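Local coordinates for protein 2-phospho-L-lactate guanylyltransferase (Methanosarcina mazei, PDB 2I5E) that probably condenses (2S)-2-phospholactate with GTP to give (2S)-lactyl-2-diphospho-5'-guanosine, a step in the biosynthesis of coenzyme F420, at residues R82-A87 with V91-A96. Numbering follows the deposited sequence.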
ATOM      1  N   ARG A  82     -10.588  23.121  14.595  1.00 39.11           N
ATOM      2  CA  ARG A  82     -10.298  24.567  14.802  1.00 42.11           C
ATOM      3  C   ARG A  82      -9.406  25.231  13.695  1.00 42.03           C
ATOM      4  O   ARG A  82      -9.766  26.220  13.087  1.00 41.56           O
ATOM      5  CB  ARG A  82      -9.733  24.769  16.217  1.00 41.75           C
ATOM      6  CG  ARG A  82      -9.790  26.226  16.779  1.00 46.68           C
ATOM      7  CD  ARG A  82      -9.343  26.240  18.264  1.00 47.93           C
ATOM      8  NE  ARG A  82      -7.982  26.743  18.433  1.00 59.06           N
ATOM      9  CZ  ARG A  82      -7.533  27.363  19.538  1.00 64.62           C
ATOM     10  NH1 ARG A  82      -8.354  27.542  20.587  1.00 65.45           N
ATOM     11  NH2 ARG A  82      -6.256  27.789  19.612  1.00 63.24           N
ATOM     12  N   TYR A  83      -8.282  24.590  13.343  1.00 42.14           N
ATOM     13  CA  TYR A  83      -7.435  25.026  12.256  1.00 39.51           C
ATOM     14  C   TYR A  83      -8.232  25.112  10.940  1.00 40.98           C
ATOM     15  O   TYR A  83      -8.164  26.104  10.204  1.00 41.25           O
ATOM     16  CB  TYR A  83      -6.297  24.023  12.153  1.00 38.77           C
ATOM     17  CG  TYR A  83      -5.231  24.371  11.137  1.00 36.29           C
ATOM     18  CD1 TYR A  83      -4.071  25.005  11.529  1.00 34.30           C
ATOM     19  CD2 TYR A  83      -5.425  24.117   9.779  1.00 36.07           C
ATOM     20  CE1 TYR A  83      -3.111  25.295  10.591  1.00 35.52           C
ATOM     21  CE2 TYR A  83      -4.452  24.426   8.848  1.00 33.44           C
ATOM     22  CZ  TYR A  83      -3.301  24.985   9.294  1.00 33.77           C
ATOM     23  OH  TYR A  83      -2.334  25.270   8.380  1.00 32.93           O
ATOM     24  N   LEU A  84      -8.997  24.085  10.622  1.00 41.33           N
ATOM     25  CA  LEU A  84      -9.827  24.144   9.462  1.00 43.73           C
ATOM     26  C   LEU A  84     -10.777  25.376   9.468  1.00 44.25           C
ATOM     27  O   LEU A  84     -10.848  26.053   8.466  1.00 44.18           O
ATOM     28  CB  LEU A  84     -10.627  22.839   9.291  1.00 43.73           C
ATOM     29  CG  LEU A  84      -9.916  21.630   8.610  1.00 41.35           C
ATOM     30  CD1 LEU A  84     -11.007  20.586   8.319  1.00 39.58           C
ATOM     31  CD2 LEU A  84      -9.264  22.038   7.320  1.00 34.34           C
ATOM     32  N   LYS A  85     -11.479  25.638  10.577  1.00 45.67           N
ATOM     33  CA  LYS A  85     -12.383  26.816  10.731  1.00 48.28           C
ATOM     34  C   LYS A  85     -11.732  28.193  10.438  1.00 49.66           C
ATOM     35  O   LYS A  85     -12.400  29.115   9.975  1.00 49.52           O
ATOM     36  CB  LYS A  85     -12.991  26.859  12.141  1.00 48.29           C
ATOM     37  CG  LYS A  85     -14.005  25.741  12.437  1.00 51.87           C
ATOM     38  CD  LYS A  85     -14.623  25.831  13.888  1.00 52.34           C
ATOM     39  CE  LYS A  85     -14.672  24.409  14.566  1.00 58.21           C
ATOM     40  NZ  LYS A  85     -15.817  23.572  14.037  1.00 57.37           N
ATOM     41  N   GLU A  86     -10.424  28.306  10.696  1.00 50.52           N
ATOM     42  CA  GLU A  86      -9.743  29.567  10.642  1.00 52.30           C
ATOM     43  C   GLU A  86      -9.054  29.707   9.302  1.00 53.30           C
ATOM     44  O   GLU A  86      -8.662  30.818   8.922  1.00 53.40           O
ATOM     45  CB  GLU A  86      -8.784  29.681  11.844  1.00 52.67           C
ATOM     46  CG  GLU A  86      -9.548  29.937  13.194  1.00 53.80           C
ATOM     47  CD  GLU A  86      -8.811  29.524  14.461  1.00 55.81           C
ATOM     48  OE1 GLU A  86      -7.591  29.172  14.417  1.00 64.47           O
ATOM     49  OE2 GLU A  86      -9.446  29.574  15.547  1.00 63.22           O
ATOM     50  N   ALA A  87      -8.900  28.589   8.569  1.00 53.14           N
ATOM     51  CA  ALA A  87      -8.441  28.675   7.158  1.00 53.50           C
ATOM     52  C   ALA A  87      -9.564  29.090   6.176  1.00 53.58           C
ATOM     53  O   ALA A  87     -10.769  28.736   6.327  1.00 54.50           O
ATOM     54  CB  ALA A  87      -7.770  27.356   6.682  1.00 52.79           C
ATOM     55  N   VAL A  91      -6.559  23.387   2.461  1.00 37.62           N
ATOM     56  CA  VAL A  91      -5.706  22.813   3.560  1.00 35.30           C
ATOM     57  C   VAL A  91      -5.303  21.373   3.181  1.00 34.05           C
ATOM     58  O   VAL A  91      -6.159  20.547   2.927  1.00 33.44           O
ATOM     59  CB  VAL A  91      -6.476  22.837   4.966  1.00 34.63           C
ATOM     60  CG1 VAL A  91      -5.682  22.077   6.157  1.00 29.87           C
ATOM     61  CG2 VAL A  91      -6.803  24.277   5.401  1.00 34.39           C
ATOM     62  N   LEU A  92      -4.001  21.085   3.134  1.00 33.47           N
ATOM     63  CA  LEU A  92      -3.447  19.727   3.115  1.00 31.31           C
ATOM     64  C   LEU A  92      -3.056  19.435   4.558  1.00 29.19           C
ATOM     65  O   LEU A  92      -2.263  20.167   5.162  1.00 30.19           O
ATOM     66  CB  LEU A  92      -2.196  19.706   2.248  1.00 31.26           C
ATOM     67  CG  LEU A  92      -1.418  18.410   2.066  1.00 32.68           C
ATOM     68  CD1 LEU A  92      -2.356  17.363   1.386  1.00 32.97           C
ATOM     69  CD2 LEU A  92      -0.140  18.712   1.215  1.00 32.69           C
ATOM     70  N   ILE A  93      -3.703  18.433   5.141  1.00 28.39           N
ATOM     71  CA  ILE A  93      -3.355  17.815   6.399  1.00 26.33           C
ATOM     72  C   ILE A  93      -2.523  16.570   6.139  1.00 28.07           C
ATOM     73  O   ILE A  93      -2.969  15.676   5.448  1.00 27.23           O
ATOM     74  CB  ILE A  93      -4.620  17.408   7.189  1.00 28.85           C
ATOM     75  CG1 ILE A  93      -5.574  18.624   7.318  1.00 22.48           C
ATOM     76  CG2 ILE A  93      -4.233  16.698   8.503  1.00 24.60           C
ATOM     77  CD1 ILE A  93      -7.003  18.204   7.962  1.00 25.12           C
ATOM     78  N   VAL A  94      -1.248  16.578   6.565  1.00 28.05           N
ATOM     79  CA  VAL A  94      -0.415  15.427   6.286  1.00 28.80           C
ATOM     80  C   VAL A  94       0.159  14.853   7.592  1.00 27.19           C
ATOM     81  O   VAL A  94       0.730  15.563   8.351  1.00 29.26           O
ATOM     82  CB  VAL A  94       0.816  15.796   5.384  1.00 30.14           C
ATOM     83  CG1 VAL A  94       1.415  14.597   4.727  1.00 28.05           C
ATOM     84  CG2 VAL A  94       0.543  16.814   4.385  1.00 34.47           C
HETATM   85  N   MSE A  95       0.072  13.543   7.807  1.00 26.31           N
HETATM   86  CA  MSE A  95       0.690  12.928   8.962  1.00 24.20           C
HETATM   87  C   MSE A  95       2.191  13.017   8.948  1.00 25.60           C
HETATM   88  O   MSE A  95       2.769  12.998   7.908  1.00 22.84           O
HETATM   89  CB  MSE A  95       0.238  11.495   9.014  1.00 24.95           C
HETATM   90  CG  MSE A  95      -1.384  11.463   9.063  1.00 27.38           C
HETATM   91 SE   MSE A  95      -2.308  13.144   9.751  0.80 44.52          SE
HETATM   92  CE  MSE A  95      -2.103  12.140  11.097  1.00 15.86           C
ATOM     93  N   ALA A  96       2.823  12.940  10.131  1.00 28.21           N
ATOM     94  CA  ALA A  96       4.291  13.135  10.256  1.00 29.63           C
ATOM     95  C   ALA A  96       5.067  11.794  10.063  1.00 30.94           C
ATOM     96  O   ALA A  96       6.249  11.774  10.297  1.00 28.80           O
ATOM     97  CB  ALA A  96       4.560  13.681  11.613  1.00 29.80           C
TER
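Val91 sets CG1 anti to its backbone N (chi1 173°) and CG2 anti to its carbonyl carbon, presenting both methyls to Tyr83 and Leu84 of the helix and to Ala87, the residue just past its end. Tyr83, its CG also anti to the backbone N (chi1 -175°), brings its ring edge to Val91: Tyr83 CE2 lies 3.8 Å from Val91 CG1, which sits near the ring plane. Leu84 reaches in with a single methyl: Leu84 CD2 packs 3.7 Å from Val91 CB and only loosely approaches Ile93 CD1, at 4.5 Å. Ala87 CB lies only 3.5 Å from Val91 CG2, a tight fit that suits a small residue. A branched valine suits the strand and fills the wedge between ring, leucine and alanine; a glycine in its place would probably leave a gap facing all three and let the leucine methyl shift. Tyrosine combines an apolar edge with a hydroxyl that hydrogen-bonds Asp52. After the turn that follows Ala87, strand 91-94 runs back nearly antiparallel to helix segment 82-86 (162°), completing a beta-alpha-beta crossover from strand 68-71 on one face of the mixed sheet of this GT-A-type fold. There Tyr83 also touches Val7 and Leu84 touches Ile131, so the helix packs over strands 5-9 and 126-131, which flank strand 91-94.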